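Local atomic coordinates of inositol-1-monophosphatase (Nostoc sp., PDB entry 5ZHH), a protein that probably hydrolyses inositol monophosphates to free inositol and phosphate. Residues S154-G159 with H180-V185; N171-C176 with M261-L266. All blocks are in the same frame, centred on the assembly; numbering follows the deposited sequence.

Contact 1 of 2, residues S154-G159 with H180-V185; sequences SLLVTG and HLTQGV
Thr182 and Leu156 cross at about a right angle, the methyl CG2 of Thr182 resting on the end of the leucine, 3.7 Å from Leu156 CD1. The threonine stands with OG1 between its own backbone N and carbonyl carbon (chi1 69°), which leaves CG2 beside the backbone N, facing the leucine. That same rotamer lets Thr182 OG1 accept the backbone N-H of Gly184 at 3.0 Å, an ST turn just where helix 172-181 has ended; Leu178 O is a further partner of the hydroxyl. Further along, Val185 and Thr158 meet obliquely, branch to branch: Val185 CG1, anti to its backbone N, lies 3.7 Å from Thr158 CG2, while the threonine hydroxyl is hydrogen-bonded to Trp207 O. Leu156 and Val185 point to the same face of the sheet, where Leu178 and Phe175 of helix 172-181 pack on them. Strand 156-158, that helix and strand 185-186 form a beta-alpha-beta unit, and Leu156 pairs with Val185 in parallel. The backbone sets the register: Leu156 N gives an almost straight bond (178°) to Gly184 O at 3.0 Å, and Gln183 N donates a hydrogen bond to Ser154 O at 2.9 Å, both nearly along the C=O axis. Leu155, its CG anti to the backbone N, brings CD1 alongside the peptide to 3.5 Å from Gly184 O. Gly184 adopts a backbone in which a CB would collide with the carbonyl O of Gln183. Gln183 itself lays CB against Ser154 O and extends its chain beyond, where OE1 is hydrogen-bonded to His97 of the second subunit.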
# COMPACT_ATOMS: atom_id res chain seq x y z
N SER A 154 1.94 -5.02 30.76
CA SER A 154 0.89 -5.10 29.77
C SER A 154 0.59 -3.73 29.18
O SER A 154 0.85 -2.69 29.78
CB SER A 154 -0.39 -5.67 30.40
OG SER A 154 -0.21 -7.02 30.81
N LEU A 155 0.03 -3.76 27.97
CA LEU A 155 -0.53 -2.59 27.31
C LEU A 155 -2.00 -2.88 27.09
O LEU A 155 -2.35 -3.91 26.52
CB LEU A 155 0.17 -2.31 25.97
CG LEU A 155 -0.28 -1.05 25.22
CD1 LEU A 155 0.06 0.21 26.01
CD2 LEU A 155 0.33 -0.99 23.82
N LEU A 156 -2.86 -1.99 27.58
CA LEU A 156 -4.30 -2.20 27.52
C LEU A 156 -4.95 -1.10 26.68
O LEU A 156 -4.31 -0.15 26.24
CB LEU A 156 -4.90 -2.21 28.93
CG LEU A 156 -4.26 -3.17 29.94
CD1 LEU A 156 -5.00 -3.04 31.28
CD2 LEU A 156 -4.25 -4.60 29.46
N VAL A 157 -6.26 -1.26 26.46
CA VAL A 157 -7.05 -0.26 25.76
C VAL A 157 -8.46 -0.30 26.34
O VAL A 157 -8.94 -1.34 26.79
CB VAL A 157 -7.03 -0.50 24.23
CG1 VAL A 157 -7.56 -1.89 23.88
CG2 VAL A 157 -7.80 0.59 23.46
N THR A 158 -9.13 0.85 26.33
CA THR A 158 -10.49 0.94 26.83
C THR A 158 -11.20 2.07 26.10
O THR A 158 -10.64 2.72 25.22
CB THR A 158 -10.53 1.14 28.37
OG1 THR A 158 -11.86 0.92 28.84
CG2 THR A 158 -10.09 2.55 28.76
N GLY A 159 -12.47 2.26 26.44
CA GLY A 159 -13.28 3.31 25.84
C GLY A 159 -14.24 3.88 26.86
O GLY A 159 -14.32 3.41 28.00
N HIS A 180 -2.21 3.19 36.15
CA HIS A 180 -1.21 3.11 37.19
C HIS A 180 -0.57 1.74 37.28
O HIS A 180 0.56 1.64 37.55
CB HIS A 180 -1.83 3.40 38.52
CG HIS A 180 -1.40 4.70 39.10
ND1 HIS A 180 -1.14 4.87 40.43
CD2 HIS A 180 -1.23 5.90 38.53
CE1 HIS A 180 -0.80 6.11 40.66
NE2 HIS A 180 -0.83 6.76 39.51
N LEU A 181 -1.33 0.70 37.04
CA LEU A 181 -0.86 -0.66 37.14
C LEU A 181 -0.23 -1.28 35.88
O LEU A 181 0.25 -2.36 35.95
CB LEU A 181 -1.98 -1.56 37.54
CG LEU A 181 -2.61 -1.27 38.86
CD1 LEU A 181 -3.77 -2.18 38.99
CD2 LEU A 181 -1.57 -1.59 39.89
N THR A 182 -0.29 -0.63 34.75
CA THR A 182 0.27 -1.22 33.57
C THR A 182 1.23 -0.29 32.89
O THR A 182 1.53 0.72 33.40
CB THR A 182 -0.81 -1.54 32.55
OG1 THR A 182 -1.35 -0.33 32.02
CG2 THR A 182 -1.90 -2.38 33.13
N GLN A 183 1.69 -0.66 31.71
CA GLN A 183 2.55 0.19 30.93
C GLN A 183 1.77 1.31 30.22
O GLN A 183 2.33 2.17 29.68
CB GLN A 183 3.35 -0.59 29.91
CG GLN A 183 4.32 -1.54 30.51
CD GLN A 183 5.11 -2.28 29.48
OE1 GLN A 183 4.74 -2.33 28.35
NE2 GLN A 183 6.19 -2.85 29.88
N GLY A 184 0.47 1.23 30.21
CA GLY A 184 -0.34 2.27 29.61
C GLY A 184 -1.67 1.72 29.14
O GLY A 184 -1.84 0.53 28.88
N VAL A 185 -2.65 2.62 29.04
CA VAL A 185 -3.97 2.30 28.54
C VAL A 185 -4.25 3.21 27.35
O VAL A 185 -4.32 4.43 27.50
CB VAL A 185 -5.06 2.45 29.61
CG1 VAL A 185 -6.42 2.05 29.04
CG2 VAL A 185 -4.72 1.62 30.85

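Contact 2 of 2, residues N171-C176 with M261-L266; sequences NYAEFC and MQVPPL
Ala173 is the low point on this side of helix 172-181, and two branched side chains from the 261-266 loop settle around it. Val263, with CG1 anti to its backbone N (chi1 176°), presses that methyl to 3.6 Å from Ala173 CB. Its other branch, CG2, touches the flank of Glu174, 3.7 Å from Glu174 CG. The glutamate starts out away from the loop but bends at chi2 (79°), so that its chain crosses the valine at about a right angle. Leu266 fills the hollow further round the helix. Its CG lies beside its own backbone N, and the two methyls spread apart: CD1 comes to 3.7 Å from Tyr172 CB and sits at the edge of the tyrosine ring, near its plane, while CD2 lies over the backbone at Ala173 CA (3.8 Å) and also meets Cys176 SG at 4.0 Å. An alanine in place of Leu266 would remove CG and both methyls, and would probably loosen the seat of the loop on Tyr172, Ala173 and Cys176. Between the two bumps the loop backbone bows, with Pro264 O 3.5 Å from Ala173 CB; a water bridges the two segments there, donating to Ala173 O and, at 2.7 Å, to Pro264 O. Across the subunit boundary, Trp269 of the second subunit packs on Leu266 and meets the Tyr172 ring edge-to-face. The arrangement is that of an irregular, proline-containing C-terminal segment laid over the first turn of a helix, here the connecting helix of a beta-alpha-beta unit, close to a subunit interface.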
# COMPACT_ATOMS: atom_id res chain seq x y z
N ASN A 171 -16.34 4.81 33.86
CA ASN A 171 -15.12 4.08 33.50
C ASN A 171 -13.87 4.91 33.77
O ASN A 171 -12.76 4.43 33.49
CB ASN A 171 -15.10 3.61 32.03
CG ASN A 171 -14.14 2.46 31.79
OD1 ASN A 171 -14.05 1.53 32.59
ND2 ASN A 171 -13.40 2.53 30.69
N TYR A 172 -13.98 6.14 34.30
CA TYR A 172 -12.78 6.93 34.56
C TYR A 172 -11.93 6.31 35.67
O TYR A 172 -10.70 6.28 35.57
CB TYR A 172 -13.14 8.36 34.95
CG TYR A 172 -13.82 9.17 33.88
CD1 TYR A 172 -13.84 8.74 32.56
CD2 TYR A 172 -14.43 10.38 34.19
CE1 TYR A 172 -14.47 9.47 31.59
CE2 TYR A 172 -15.05 11.12 33.22
CZ TYR A 172 -15.07 10.67 31.91
OH TYR A 172 -15.68 11.40 30.93
N ALA A 173 -12.58 5.86 36.74
CA ALA A 173 -11.84 5.24 37.84
C ALA A 173 -11.06 4.03 37.36
O ALA A 173 -9.90 3.84 37.74
CB ALA A 173 -12.80 4.86 38.97
N GLU A 174 -11.68 3.19 36.53
CA GLU A 174 -10.98 2.05 35.94
C GLU A 174 -9.79 2.50 35.10
O GLU A 174 -8.70 1.92 35.20
CB GLU A 174 -11.94 1.22 35.09
CG GLU A 174 -12.94 0.35 35.86
CD GLU A 174 -14.16 1.11 36.40
OE1 GLU A 174 -14.25 2.34 36.22
OE2 GLU A 174 -15.02 0.45 37.03
N PHE A 175 -9.98 3.53 34.27
CA PHE A 175 -8.90 4.01 33.42
C PHE A 175 -7.71 4.48 34.26
O PHE A 175 -6.56 4.15 33.96
CB PHE A 175 -9.40 5.15 32.52
CG PHE A 175 -8.32 5.76 31.68
CD1 PHE A 175 -7.98 5.21 30.45
CD2 PHE A 175 -7.65 6.91 32.11
CE1 PHE A 175 -6.99 5.78 29.66
CE2 PHE A 175 -6.66 7.48 31.32
CZ PHE A 175 -6.33 6.91 30.10
N CYS A 176 -7.98 5.25 35.32
CA CYS A 176 -6.89 5.72 36.17
C CYS A 176 -6.21 4.56 36.88
O CYS A 176 -4.98 4.49 36.93
CB CYS A 176 -7.41 6.74 37.18
SG CYS A 176 -8.11 8.22 36.43
N MET A 261 -12.19 -5.68 39.78
CA MET A 261 -12.97 -5.93 40.99
C MET A 261 -12.50 -5.09 42.17
O MET A 261 -13.15 -5.13 43.22
CB MET A 261 -12.90 -7.41 41.38
CG MET A 261 -13.53 -8.37 40.38
SD MET A 261 -15.28 -8.04 40.10
CE MET A 261 -15.23 -6.97 38.65
N GLN A 262 -11.39 -4.38 42.04
CA GLN A 262 -10.79 -3.66 43.15
C GLN A 262 -10.48 -2.23 42.74
O GLN A 262 -9.44 -1.67 43.10
CB GLN A 262 -9.53 -4.38 43.63
CG GLN A 262 -9.76 -5.83 44.03
CD GLN A 262 -8.49 -6.55 44.41
OE1 GLN A 262 -7.40 -6.16 44.00
NE2 GLN A 262 -8.61 -7.61 45.20
N VAL A 263 -11.38 -1.61 41.99
CA VAL A 263 -11.15 -0.27 41.47
C VAL A 263 -11.44 0.75 42.57
O VAL A 263 -12.56 0.81 43.08
CB VAL A 263 -12.02 0.01 40.23
CG1 VAL A 263 -11.84 1.44 39.76
CG2 VAL A 263 -11.67 -0.97 39.12
N PRO A 264 -10.46 1.57 42.95
CA PRO A 264 -10.74 2.65 43.90
C PRO A 264 -11.58 3.72 43.23
O PRO A 264 -11.36 4.03 42.05
CB PRO A 264 -9.34 3.18 44.25
CG PRO A 264 -8.38 2.13 43.79
CD PRO A 264 -9.04 1.53 42.58
N PRO A 265 -12.52 4.32 43.94
CA PRO A 265 -13.31 5.40 43.33
C PRO A 265 -12.42 6.61 43.10
O PRO A 265 -11.35 6.75 43.69
CB PRO A 265 -14.40 5.68 44.37
CG PRO A 265 -13.84 5.22 45.66
CD PRO A 265 -12.85 4.13 45.37
N LEU A 266 -12.88 7.49 42.20
CA LEU A 266 -12.10 8.69 41.91
C LEU A 266 -11.91 9.54 43.17
O LEU A 266 -10.85 10.14 43.37
CB LEU A 266 -12.76 9.50 40.80
CG LEU A 266 -12.62 8.94 39.38
CD1 LEU A 266 -13.30 9.84 38.36
CD2 LEU A 266 -11.15 8.74 39.03
O HOH W 1 -9.34 4.58 40.38

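Helix 172-181 links both contacts: contact 2 uses its first turn, and contact 1 is made by the chain just past its end. Contact 1 is almost wholly buried and belongs to the sheet, so main-chain hydrogen bonds govern it, with side chains filling in. Contact 2, about 12 Å away between centres, is only partly buried; methyl groups do the work, and a water supplies its polar link. The two also touch: Asn171 ND2 probably hydrogen-bonds Thr158 OG1 (2.9 Å) and Gly159 O, and Phe175 packs on Thr158 and Val185, joining helix start to sheet. Both contacts reach the second subunit.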